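Local coordinates for protein cytochrome c, putative (Shewanella oneidensis, PDB 1SP3) that is an octaheme c-type cytochrome that probably acts as a respiratory oxidoreductase, reducing tetrathionate, at residues Asp205-Glu210 with Ala231-Cys235; Lys153-Asp158 with Trp396-Met401. All blocks are in the same frame, centred on the assembly; numbering follows the deposited sequence.

Overall arrangement
Contacts 1 and 2 meet the same heme, heme c #6, one at a propionate and the other at its iron. Lys153-Asp158 with Trp396-Met401 (contact 2) supplies the iron ligand His400, while the 205-210 loop of contact 1 holds a propionate of that heme. In sequence, contact 1 falls between the two segments of contact 2; in space their centres are about 14 Å apart and the contacts touch directly. A salt bridge joins Asp205 OD1 to Arg397 NH2 (2.9 Å), and Gln233 NE2 lies 3.1 Å from Asn399 OD1, a probable hydrogen bond. Contact 1 also carries cysteines bound to hemes #5 and #7, and contact 2 reaches heme #4, so together they touch four of the hemes.

Contact 1: Asp205-Glu210 with Ala231-Cys235; sequences DHIGCE and ACQTC. With HEC (heme c), chain G.
Asp205-Glu210 is an irregular loop, and Ala231-Cys235 leads into a short helix, with Thr234 N hydrogen-bonded to Ala231 O (2.9 Å). The two approach where a pair of CXXCH heme-binding motifs begin: the CA atoms of Cys209 and Cys232, the first cysteines of each, are 7.1 Å apart. Gly208 adopts phi/psi of -141/-117, and a CB there would clash with Asp205 CB. Cys209 and Cys232, both m rotamers with CA-to-CB bonds toward the other segment, bring Cys209 CB within 3.7 Å of Cys232 SG. They form no disulfide; each sulfur forms a thioether to a heme, Cys209 to heme c #5 and Cys232 to heme c #7, so the contact brings two heme attachment points together. Asp205, also m, accepts a hydrogen bond at OD2 from Gln233 NE2 (3.1 Å, 157°); its OD1 makes a salt bridge with Arg397. The loop lines a propionate of heme c #6, Ile207 N donating to HEC O1D (3.3 Å), while Ile207 O is modelled 1.9 Å from HEC O2D, too short for an ordinary contact. Gln233, chi1 m and chi2 near 94°, reaches back to the loop, and one water donates to Gln233 OE1 (2.7 Å) and Asp205 OD2 (3.3 Å).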
ATOM      1  N   ASP A 205       5.568 -14.023  -7.435  1.00 58.91           N
ATOM      2  CA  ASP A 205       4.402 -13.359  -7.988  1.00 57.67           C
ATOM      3  C   ASP A 205       3.390 -14.420  -8.333  1.00 56.59           C
ATOM      4  O   ASP A 205       3.627 -15.182  -9.261  1.00 57.86           O
ATOM      5  CB  ASP A 205       4.796 -12.578  -9.244  1.00 57.50           C
ATOM      6  CG  ASP A 205       5.665 -11.336  -8.938  1.00 58.03           C
ATOM      7  OD1 ASP A 205       5.728 -10.940  -7.763  1.00 61.11           O
ATOM      8  OD2 ASP A 205       6.333 -10.710  -9.794  1.00 55.33           O
ATOM      9  N   HIS A 206       2.278 -14.475  -7.588  1.00 54.17           N
ATOM     10  CA  HIS A 206       1.098 -15.208  -8.031  1.00 51.74           C
ATOM     11  C   HIS A 206       0.523 -14.785  -9.405  1.00 49.73           C
ATOM     12  O   HIS A 206       0.280 -15.642 -10.246  1.00 50.60           O
ATOM     13  CB  HIS A 206      -0.037 -15.184  -7.015  1.00 52.59           C
ATOM     14  CG  HIS A 206      -1.215 -16.005  -7.450  1.00 56.68           C
ATOM     15  ND1 HIS A 206      -1.288 -17.368  -7.237  1.00 58.91           N
ATOM     16  CD2 HIS A 206      -2.319 -15.682  -8.172  1.00 60.13           C
ATOM     17  CE1 HIS A 206      -2.408 -17.838  -7.770  1.00 60.95           C
ATOM     18  NE2 HIS A 206      -3.056 -16.835  -8.335  1.00 61.47           N
ATOM     19  N   ILE A 207       0.249 -13.505  -9.625  1.00 45.42           N
ATOM     20  CA  ILE A 207       0.018 -13.016 -10.973  1.00 42.75           C
ATOM     21  C   ILE A 207       1.403 -12.620 -11.286  1.00 43.34           C
ATOM     22  O   ILE A 207       2.027 -12.058 -10.442  1.00 45.85           O
ATOM     23  CB  ILE A 207      -0.696 -11.656 -10.976  1.00 40.92           C
ATOM     24  CG1 ILE A 207      -1.885 -11.633 -10.018  1.00 38.03           C
ATOM     25  CG2 ILE A 207      -0.928 -11.081 -12.481  1.00 38.42           C
ATOM     26  CD1 ILE A 207      -2.225 -10.246  -9.629  1.00 29.74           C
ATOM     27  N   GLY A 208       1.960 -12.760 -12.440  1.00 41.61           N
ATOM     28  CA  GLY A 208       3.213 -11.968 -12.430  1.00 37.34           C
ATOM     29  C   GLY A 208       3.112 -11.461 -13.837  1.00 36.36           C
ATOM     30  O   GLY A 208       2.115 -10.890 -14.195  1.00 38.95           O
ATOM     31  N   CYS A 209       4.042 -11.809 -14.672  1.00 34.16           N
ATOM     32  CA  CYS A 209       3.963 -11.354 -16.057  1.00 34.06           C
ATOM     33  C   CYS A 209       3.952 -12.569 -16.968  1.00 33.31           C
ATOM     34  O   CYS A 209       3.800 -12.426 -18.158  1.00 34.46           O
ATOM     35  CB  CYS A 209       5.179 -10.465 -16.379  1.00 31.85           C
ATOM     36  SG  CYS A 209       5.299  -9.127 -15.204  1.00 30.32           S
ATOM     37  N   GLU A 210       4.150 -13.751 -16.390  1.00 34.75           N
ATOM     38  CA  GLU A 210       4.434 -14.941 -17.183  1.00 36.38           C
ATOM     39  C   GLU A 210       3.274 -15.881 -17.460  1.00 36.76           C
ATOM     40  O   GLU A 210       3.481 -16.902 -18.036  1.00 36.49           O
ATOM     41  CB  GLU A 210       5.638 -15.703 -16.655  1.00 35.97           C
ATOM     42  CG  GLU A 210       6.934 -15.031 -17.088  1.00 40.06           C
ATOM     43  CD  GLU A 210       8.174 -15.412 -16.214  1.00 49.14           C
ATOM     44  OE1 GLU A 210       8.711 -16.545 -16.339  1.00 50.44           O
ATOM     45  OE2 GLU A 210       8.624 -14.579 -15.383  1.00 47.20           O
ATOM     46  N   ALA A 231      13.890  -8.806 -12.932  1.00 23.74           N
ATOM     47  CA  ALA A 231      12.416  -8.948 -12.980  1.00 24.23           C
ATOM     48  C   ALA A 231      11.873  -8.195 -14.128  1.00 25.24           C
ATOM     49  O   ALA A 231      12.380  -7.108 -14.432  1.00 25.33           O
ATOM     50  CB  ALA A 231      11.779  -8.375 -11.704  1.00 24.11           C
ATOM     51  N   CYS A 232      10.805  -8.700 -14.750  1.00 24.41           N
ATOM     52  CA  CYS A 232      10.206  -7.957 -15.861  1.00 25.33           C
ATOM     53  C   CYS A 232       9.937  -6.525 -15.469  1.00 24.91           C
ATOM     54  O   CYS A 232      10.157  -5.584 -16.237  1.00 23.25           O
ATOM     55  CB  CYS A 232       8.856  -8.596 -16.341  1.00 24.31           C
ATOM     56  SG  CYS A 232       8.830 -10.385 -16.455  1.00 28.93           S
ATOM     57  N   GLN A 233       9.371  -6.368 -14.272  1.00 25.08           N
ATOM     58  CA  GLN A 233       8.961  -5.058 -13.742  1.00 22.98           C
ATOM     59  C   GLN A 233      10.119  -4.076 -13.760  1.00 24.72           C
ATOM     60  O   GLN A 233       9.940  -2.907 -14.001  1.00 25.87           O
ATOM     61  CB  GLN A 233       8.498  -5.250 -12.280  1.00 22.99           C
ATOM     62  CG  GLN A 233       7.092  -5.928 -12.143  1.00 19.90           C
ATOM     63  CD  GLN A 233       7.187  -7.385 -11.971  1.00 26.13           C
ATOM     64  OE1 GLN A 233       8.146  -8.028 -12.473  1.00 22.43           O
ATOM     65  NE2 GLN A 233       6.243  -7.954 -11.196  1.00 25.73           N
ATOM     66  N   THR A 234      11.346  -4.519 -13.515  1.00 24.58           N
ATOM     67  CA  THR A 234      12.485  -3.581 -13.551  1.00 23.48           C
ATOM     68  C   THR A 234      12.671  -2.830 -14.865  1.00 24.27           C
ATOM     69  O   THR A 234      12.773  -1.590 -14.910  1.00 23.32           O
ATOM     70  CB  THR A 234      13.755  -4.366 -13.094  1.00 25.25           C
ATOM     71  OG1 THR A 234      13.579  -4.718 -11.723  1.00 26.00           O
ATOM     72  CG2 THR A 234      15.092  -3.482 -13.137  1.00 23.74           C
ATOM     73  N   CYS A 235      12.742  -3.558 -15.982  1.00 23.77           N
ATOM     74  CA  CYS A 235      12.896  -2.881 -17.275  1.00 23.53           C
ATOM     75  C   CYS A 235      11.635  -2.143 -17.779  1.00 22.90           C
ATOM     76  O   CYS A 235      11.711  -1.131 -18.465  1.00 24.47           O
ATOM     77  CB  CYS A 235      13.391  -3.892 -18.300  1.00 24.99           C
ATOM     78  SG  CYS A 235      15.092  -4.450 -17.830  1.00 26.39           S
TER
HETATM   79 FE   HEC G 805      -2.139  -5.139  -9.292  1.00 30.02          FE
HETATM   80  CHA HEC G 805       0.202  -6.226  -7.038  1.00 26.92           C
HETATM   81  CHB HEC G 805      -3.762  -3.538  -6.832  1.00 21.76           C
HETATM   82  CHC HEC G 805      -4.328  -3.788 -11.661  1.00 23.66           C
HETATM   83  CHD HEC G 805      -0.622  -6.902 -11.764  1.00 26.45           C
HETATM   84  NA  HEC G 805      -1.831  -4.850  -7.273  1.00 25.83           N
HETATM   85  C1A HEC G 805      -0.829  -5.438  -6.550  1.00 26.91           C
HETATM   86  C2A HEC G 805      -1.000  -5.079  -5.185  1.00 29.87           C
HETATM   87  C3A HEC G 805      -2.088  -4.320  -5.117  1.00 27.66           C
HETATM   88  C4A HEC G 805      -2.611  -4.154  -6.460  1.00 23.51           C
HETATM   89  CMA HEC G 805      -2.674  -3.674  -3.848  1.00 25.93           C
HETATM   90  CAA HEC G 805      -0.038  -5.493  -4.051  1.00 28.70           C
HETATM   91  CBA HEC G 805       1.085  -4.412  -4.084  1.00 31.52           C
HETATM   92  CGA HEC G 805       1.930  -4.665  -2.839  1.00 40.30           C
HETATM   93  O1A HEC G 805       1.388  -4.403  -1.712  1.00 40.52           O
HETATM   94  O2A HEC G 805       3.119  -5.140  -2.944  1.00 38.24           O
HETATM   95  NB  HEC G 805      -3.719  -3.966  -9.283  1.00 24.85           N
HETATM   96  C1B HEC G 805      -4.243  -3.406  -8.115  1.00 26.97           C
HETATM   97  C2B HEC G 805      -5.334  -2.534  -8.468  1.00 23.96           C
HETATM   98  C3B HEC G 805      -5.468  -2.586  -9.808  1.00 26.53           C
HETATM   99  C4B HEC G 805      -4.490  -3.489 -10.334  1.00 25.29           C
HETATM  100  CMB HEC G 805      -6.179  -1.703  -7.453  1.00 25.96           C
HETATM  101  CAB HEC G 805      -6.494  -1.775 -10.681  1.00 29.34           C
HETATM  102  CBB HEC G 805      -6.441  -0.393 -10.635  1.00 21.82           C
HETATM  103  NC  HEC G 805      -2.432  -5.292 -11.333  1.00 25.40           N
HETATM  104  C1C HEC G 805      -3.427  -4.705 -12.067  1.00 24.44           C
HETATM  105  C2C HEC G 805      -3.330  -5.180 -13.390  1.00 27.19           C
HETATM  106  C3C HEC G 805      -2.285  -6.043 -13.416  1.00 22.11           C
HETATM  107  C4C HEC G 805      -1.731  -6.125 -12.116  1.00 23.57           C
HETATM  108  CMC HEC G 805      -4.345  -4.702 -14.497  1.00 21.47           C
HETATM  109  CAC HEC G 805      -1.760  -6.924 -14.618  1.00 27.92           C
HETATM  110  CBC HEC G 805      -1.602  -6.350 -15.871  1.00 30.20           C
HETATM  111  ND  HEC G 805      -0.508  -6.362  -9.403  1.00 23.44           N
HETATM  112  C1D HEC G 805      -0.004  -6.996 -10.530  1.00 24.45           C
HETATM  113  C2D HEC G 805       1.202  -7.745 -10.241  1.00 17.14           C
HETATM  114  C3D HEC G 805       1.403  -7.591  -8.808  1.00 23.83           C
HETATM  115  C4D HEC G 805       0.346  -6.667  -8.356  1.00 28.62           C
HETATM  116  CMD HEC G 805       2.134  -8.626 -11.202  1.00 21.86           C
HETATM  117  CAD HEC G 805       2.554  -8.230  -7.951  1.00 25.43           C
HETATM  118  CBD HEC G 805       1.805  -9.283  -7.113  1.00 25.55           C
HETATM  119  CGD HEC G 805       1.653 -10.631  -7.787  1.00 32.67           C
HETATM  120  O1D HEC G 805       1.089 -11.528  -7.151  1.00 35.23           O
HETATM  121  O2D HEC G 805       2.188 -10.859  -8.923  1.00 33.97           O
HETATM  122  O   HOH W   1       8.096 -10.776 -12.534  1.00 48.87           O

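Contact 2: Lys153-Asp158 with Trp396-Met401; sequences KHGDLD and WRINHM. With HEC (heme c), chain G.
Asp156 OD1 accepts three hydrogen bonds from the opposing loop: from Asn399 N (2.8 Å), His400 N (2.8 Å) and the imidazole, His400 ND1 (2.9 Å). Asp156, chi1 p, sits in a type I turn from His154 to Leu157, its CA 5.4 Å from that of His400. With ND1 held, His400 (chi1 m, chi2 86°) places NE2 2.1 Å from HEC FE. A water donates to Arg397 O (3.0 Å) and accepts from Asn399 ND2 (2.7 Å). Lys153 NZ and Trp396 NE1 hydrogen-bond a propionate of heme c #4. Packing follows: Leu157 CD2 makes a CH-pi contact over the His400 ring, 3.8 Å from its centroid, and Met401 CG lies 3.5 Å from Asp156 O. At the strand end, Trp396 (chi1 m, chi2 -92°) meets the face of His154 edge-to-face, centroids 4.5 Å apart and planes at 68°. With His185 as the other ligand of the iron, this is a bis-histidine heme site in which one axial histidine is held by a His-carboxylate hydrogen bond.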
ATOM      1  N   LYS A 153       0.596   7.022  -2.529  1.00 63.18           N
ATOM      2  CA  LYS A 153       1.366   6.379  -1.472  1.00 63.18           C
ATOM      3  C   LYS A 153       2.327   5.244  -1.995  1.00 62.70           C
ATOM      4  O   LYS A 153       3.574   5.312  -1.817  1.00 63.25           O
ATOM      5  CB  LYS A 153       0.416   5.908  -0.359  1.00 63.34           C
ATOM      6  CG  LYS A 153       0.965   6.069   1.013  1.00 63.05           C
ATOM      7  CD  LYS A 153       0.414   4.987   1.927  1.00 68.13           C
ATOM      8  CE  LYS A 153       1.241   3.674   1.908  1.00 70.47           C
ATOM      9  NZ  LYS A 153       0.347   2.472   2.064  1.00 71.87           N
ATOM     10  N   HIS A 154       1.745   4.190  -2.588  1.00 61.33           N
ATOM     11  CA  HIS A 154       2.348   3.544  -3.766  1.00 59.61           C
ATOM     12  C   HIS A 154       2.169   4.598  -4.891  1.00 56.62           C
ATOM     13  O   HIS A 154       1.051   5.051  -5.202  1.00 55.74           O
ATOM     14  CB  HIS A 154       1.556   2.311  -4.191  1.00 61.61           C
ATOM     15  CG  HIS A 154       2.057   1.018  -3.620  1.00 66.07           C
ATOM     16  ND1 HIS A 154       3.133   0.332  -4.149  1.00 69.75           N
ATOM     17  CD2 HIS A 154       1.584   0.252  -2.604  1.00 69.80           C
ATOM     18  CE1 HIS A 154       3.308  -0.798  -3.475  1.00 70.24           C
ATOM     19  NE2 HIS A 154       2.386  -0.868  -2.529  1.00 71.10           N
ATOM     20  N   GLY A 155       3.260   5.016  -5.482  1.00 53.06           N
ATOM     21  CA  GLY A 155       3.145   5.955  -6.559  1.00 48.13           C
ATOM     22  C   GLY A 155       2.837   5.310  -7.889  1.00 43.88           C
ATOM     23  O   GLY A 155       2.815   6.048  -8.868  1.00 43.90           O
ATOM     24  N   ASP A 156       2.602   3.993  -7.925  1.00 40.03           N
ATOM     25  CA  ASP A 156       2.223   3.296  -9.179  1.00 38.62           C
ATOM     26  C   ASP A 156       0.704   3.151  -9.470  1.00 37.95           C
ATOM     27  O   ASP A 156       0.296   2.553 -10.459  1.00 36.98           O
ATOM     28  CB  ASP A 156       2.990   1.941  -9.400  1.00 37.51           C
ATOM     29  CG  ASP A 156       2.582   0.824  -8.444  1.00 35.95           C
ATOM     30  OD1 ASP A 156       2.795  -0.391  -8.766  1.00 35.49           O
ATOM     31  OD2 ASP A 156       2.035   1.004  -7.344  1.00 41.28           O
ATOM     32  N   LEU A 157      -0.142   3.618  -8.580  1.00 37.25           N
ATOM     33  CA  LEU A 157      -1.590   3.548  -8.848  1.00 37.66           C
ATOM     34  C   LEU A 157      -2.126   4.936  -8.507  1.00 39.25           C
ATOM     35  O   LEU A 157      -2.185   5.323  -7.343  1.00 40.39           O
ATOM     36  CB  LEU A 157      -2.237   2.500  -7.955  1.00 35.28           C
ATOM     37  CG  LEU A 157      -2.057   0.995  -8.212  1.00 34.96           C
ATOM     38  CD1 LEU A 157      -2.852   0.129  -7.232  1.00 33.42           C
ATOM     39  CD2 LEU A 157      -2.413   0.582  -9.620  1.00 28.29           C
ATOM     40  N   ASP A 158      -2.478   5.695  -9.526  1.00 40.45           N
ATOM     41  CA  ASP A 158      -2.880   7.077  -9.342  1.00 41.57           C
ATOM     42  C   ASP A 158      -4.375   7.287  -9.732  1.00 41.84           C
ATOM     43  O   ASP A 158      -4.998   6.354 -10.284  1.00 40.45           O
ATOM     44  CB  ASP A 158      -1.819   8.022  -9.969  1.00 40.76           C
ATOM     45  CG  ASP A 158      -2.175   8.565 -11.353  1.00 49.27           C
ATOM     46  OD1 ASP A 158      -2.419   7.816 -12.352  1.00 54.46           O
ATOM     47  OD2 ASP A 158      -2.178   9.826 -11.562  1.00 60.19           O
ATOM     48  N   TRP A 396       8.213  -0.387  -0.901  1.00 28.10           N
ATOM     49  CA  TRP A 396       7.002  -0.955  -1.483  1.00 28.62           C
ATOM     50  C   TRP A 396       7.342  -1.314  -2.892  1.00 27.07           C
ATOM     51  O   TRP A 396       7.981  -0.514  -3.585  1.00 27.20           O
ATOM     52  CB  TRP A 396       5.850   0.071  -1.635  1.00 29.54           C
ATOM     53  CG  TRP A 396       5.182   0.451  -0.403  1.00 35.02           C
ATOM     54  CD1 TRP A 396       4.061  -0.115   0.178  1.00 38.95           C
ATOM     55  CD2 TRP A 396       5.592   1.491   0.442  1.00 36.35           C
ATOM     56  NE1 TRP A 396       3.751   0.560   1.342  1.00 40.68           N
ATOM     57  CE2 TRP A 396       4.693   1.537   1.533  1.00 41.07           C
ATOM     58  CE3 TRP A 396       6.658   2.374   0.415  1.00 38.65           C
ATOM     59  CZ2 TRP A 396       4.858   2.431   2.599  1.00 42.55           C
ATOM     60  CZ3 TRP A 396       6.806   3.243   1.417  1.00 45.22           C
ATOM     61  CH2 TRP A 396       5.888   3.294   2.511  1.00 40.49           C
ATOM     62  N   ARG A 397       6.808  -2.450  -3.329  1.00 26.14           N
ATOM     63  CA  ARG A 397       7.021  -2.970  -4.669  1.00 26.98           C
ATOM     64  C   ARG A 397       6.323  -2.086  -5.683  1.00 26.56           C
ATOM     65  O   ARG A 397       5.223  -1.630  -5.430  1.00 26.60           O
ATOM     66  CB  ARG A 397       6.397  -4.355  -4.790  1.00 25.29           C
ATOM     67  CG  ARG A 397       7.105  -5.331  -3.889  1.00 30.95           C
ATOM     68  CD  ARG A 397       6.750  -6.723  -4.142  1.00 35.18           C
ATOM     69  NE  ARG A 397       7.050  -7.007  -5.577  1.00 39.10           N
ATOM     70  CZ  ARG A 397       6.531  -8.047  -6.238  1.00 37.52           C
ATOM     71  NH1 ARG A 397       5.693  -8.882  -5.621  1.00 34.64           N
ATOM     72  NH2 ARG A 397       6.823  -8.243  -7.516  1.00 40.04           N
ATOM     73  N   ILE A 398       6.901  -2.000  -6.865  1.00 26.52           N
ATOM     74  CA  ILE A 398       6.285  -1.307  -7.954  1.00 26.61           C
ATOM     75  C   ILE A 398       5.861  -2.367  -8.979  1.00 26.95           C
ATOM     76  O   ILE A 398       6.695  -3.023  -9.524  1.00 27.04           O
ATOM     77  CB  ILE A 398       7.317  -0.337  -8.592  1.00 28.14           C
ATOM     78  CG1 ILE A 398       7.647   0.842  -7.640  1.00 27.28           C
ATOM     79  CG2 ILE A 398       6.750   0.225  -9.864  1.00 24.28           C
ATOM     80  CD1 ILE A 398       6.296   1.618  -7.339  1.00 25.47           C
ATOM     81  N   ASN A 399       4.572  -2.430  -9.337  1.00 27.62           N
ATOM     82  CA  ASN A 399       4.055  -3.420 -10.249  1.00 26.90           C
ATOM     83  C   ASN A 399       3.183  -2.916 -11.375  1.00 26.32           C
ATOM     84  O   ASN A 399       2.900  -3.707 -12.300  1.00 26.29           O
ATOM     85  CB  ASN A 399       3.268  -4.533  -9.500  1.00 27.76           C
ATOM     86  CG  ASN A 399       4.177  -5.368  -8.586  1.00 30.79           C
ATOM     87  OD1 ASN A 399       4.926  -6.257  -9.011  1.00 26.07           O
ATOM     88  ND2 ASN A 399       4.084  -5.072  -7.315  1.00 31.23           N
ATOM     89  N   HIS A 400       2.715  -1.680 -11.285  1.00 25.38           N
ATOM     90  CA  HIS A 400       1.771  -1.086 -12.248  1.00 26.75           C
ATOM     91  C   HIS A 400       2.448   0.024 -13.065  1.00 27.02           C
ATOM     92  O   HIS A 400       3.602   0.304 -12.799  1.00 25.59           O
ATOM     93  CB  HIS A 400       0.458  -0.668 -11.573  1.00 24.30           C
ATOM     94  CG  HIS A 400      -0.055  -1.735 -10.660  1.00 25.93           C
ATOM     95  ND1 HIS A 400       0.354  -1.841  -9.337  1.00 25.55           N
ATOM     96  CD2 HIS A 400      -0.823  -2.825 -10.905  1.00 26.35           C
ATOM     97  CE1 HIS A 400      -0.178  -2.935  -8.803  1.00 24.29           C
ATOM     98  NE2 HIS A 400      -0.905  -3.541  -9.726  1.00 24.61           N
ATOM     99  N   MET A 401       1.728   0.633 -14.041  1.00 26.82           N
ATOM    100  CA  MET A 401       2.311   1.599 -14.951  1.00 26.72           C
ATOM    101  C   MET A 401       3.353   0.970 -15.900  1.00 27.83           C
ATOM    102  O   MET A 401       4.314   1.636 -16.334  1.00 28.38           O
ATOM    103  CB  MET A 401       2.928   2.819 -14.225  1.00 27.23           C
ATOM    104  CG  MET A 401       1.881   3.655 -13.433  1.00 27.01           C
ATOM    105  SD  MET A 401       2.525   5.144 -12.516  1.00 34.40           S
ATOM    106  CE  MET A 401       0.907   5.870 -12.088  1.00 34.65           C
TER
HETATM  107 FE   HEC G 805      -2.139  -5.139  -9.292  1.00 30.02          FE
HETATM  108  CHA HEC G 805       0.202  -6.226  -7.038  1.00 26.92           C
HETATM  109  CHB HEC G 805      -3.762  -3.538  -6.832  1.00 21.76           C
HETATM  110  CHC HEC G 805      -4.328  -3.788 -11.661  1.00 23.66           C
HETATM  111  CHD HEC G 805      -0.622  -6.902 -11.764  1.00 26.45           C
HETATM  112  NA  HEC G 805      -1.831  -4.850  -7.273  1.00 25.83           N
HETATM  113  C1A HEC G 805      -0.829  -5.438  -6.550  1.00 26.91           C
HETATM  114  C2A HEC G 805      -1.000  -5.079  -5.185  1.00 29.87           C
HETATM  115  C3A HEC G 805      -2.088  -4.320  -5.117  1.00 27.66           C
HETATM  116  C4A HEC G 805      -2.611  -4.154  -6.460  1.00 23.51           C
HETATM  117  CMA HEC G 805      -2.674  -3.674  -3.848  1.00 25.93           C
HETATM  118  CAA HEC G 805      -0.038  -5.493  -4.051  1.00 28.70           C
HETATM  119  CBA HEC G 805       1.085  -4.412  -4.084  1.00 31.52           C
HETATM  120  CGA HEC G 805       1.930  -4.665  -2.839  1.00 40.30           C
HETATM  121  O1A HEC G 805       1.388  -4.403  -1.712  1.00 40.52           O
HETATM  122  O2A HEC G 805       3.119  -5.140  -2.944  1.00 38.24           O
HETATM  123  NB  HEC G 805      -3.719  -3.966  -9.283  1.00 24.85           N
HETATM  124  C1B HEC G 805      -4.243  -3.406  -8.115  1.00 26.97           C
HETATM  125  C2B HEC G 805      -5.334  -2.534  -8.468  1.00 23.96           C
HETATM  126  C3B HEC G 805      -5.468  -2.586  -9.808  1.00 26.53           C
HETATM  127  C4B HEC G 805      -4.490  -3.489 -10.334  1.00 25.29           C
HETATM  128  CMB HEC G 805      -6.179  -1.703  -7.453  1.00 25.96           C
HETATM  129  CAB HEC G 805      -6.494  -1.775 -10.681  1.00 29.34           C
HETATM  130  CBB HEC G 805      -6.441  -0.393 -10.635  1.00 21.82           C
HETATM  131  NC  HEC G 805      -2.432  -5.292 -11.333  1.00 25.40           N
HETATM  132  C1C HEC G 805      -3.427  -4.705 -12.067  1.00 24.44           C
HETATM  133  C2C HEC G 805      -3.330  -5.180 -13.390  1.00 27.19           C
HETATM  134  C3C HEC G 805      -2.285  -6.043 -13.416  1.00 22.11           C
HETATM  135  C4C HEC G 805      -1.731  -6.125 -12.116  1.00 23.57           C
HETATM  136  CMC HEC G 805      -4.345  -4.702 -14.497  1.00 21.47           C
HETATM  137  CAC HEC G 805      -1.760  -6.924 -14.618  1.00 27.92           C
HETATM  138  CBC HEC G 805      -1.602  -6.350 -15.871  1.00 30.20           C
HETATM  139  ND  HEC G 805      -0.508  -6.362  -9.403  1.00 23.44           N
HETATM  140  C1D HEC G 805      -0.004  -6.996 -10.530  1.00 24.45           C
HETATM  141  C2D HEC G 805       1.202  -7.745 -10.241  1.00 17.14           C
HETATM  142  C3D HEC G 805       1.403  -7.591  -8.808  1.00 23.83           C
HETATM  143  C4D HEC G 805       0.346  -6.667  -8.356  1.00 28.62           C
HETATM  144  CMD HEC G 805       2.134  -8.626 -11.202  1.00 21.86           C
HETATM  145  CAD HEC G 805       2.554  -8.230  -7.951  1.00 25.43           C
HETATM  146  CBD HEC G 805       1.805  -9.283  -7.113  1.00 25.55           C
HETATM  147  CGD HEC G 805       1.653 -10.631  -7.787  1.00 32.67           C
HETATM  148  O1D HEC G 805       1.089 -11.528  -7.151  1.00 35.23           O
HETATM  149  O2D HEC G 805       2.188 -10.859  -8.923  1.00 33.97           O
HETATM  150  O   HOH W   2       2.703  -2.903  -6.433  1.00 35.52           O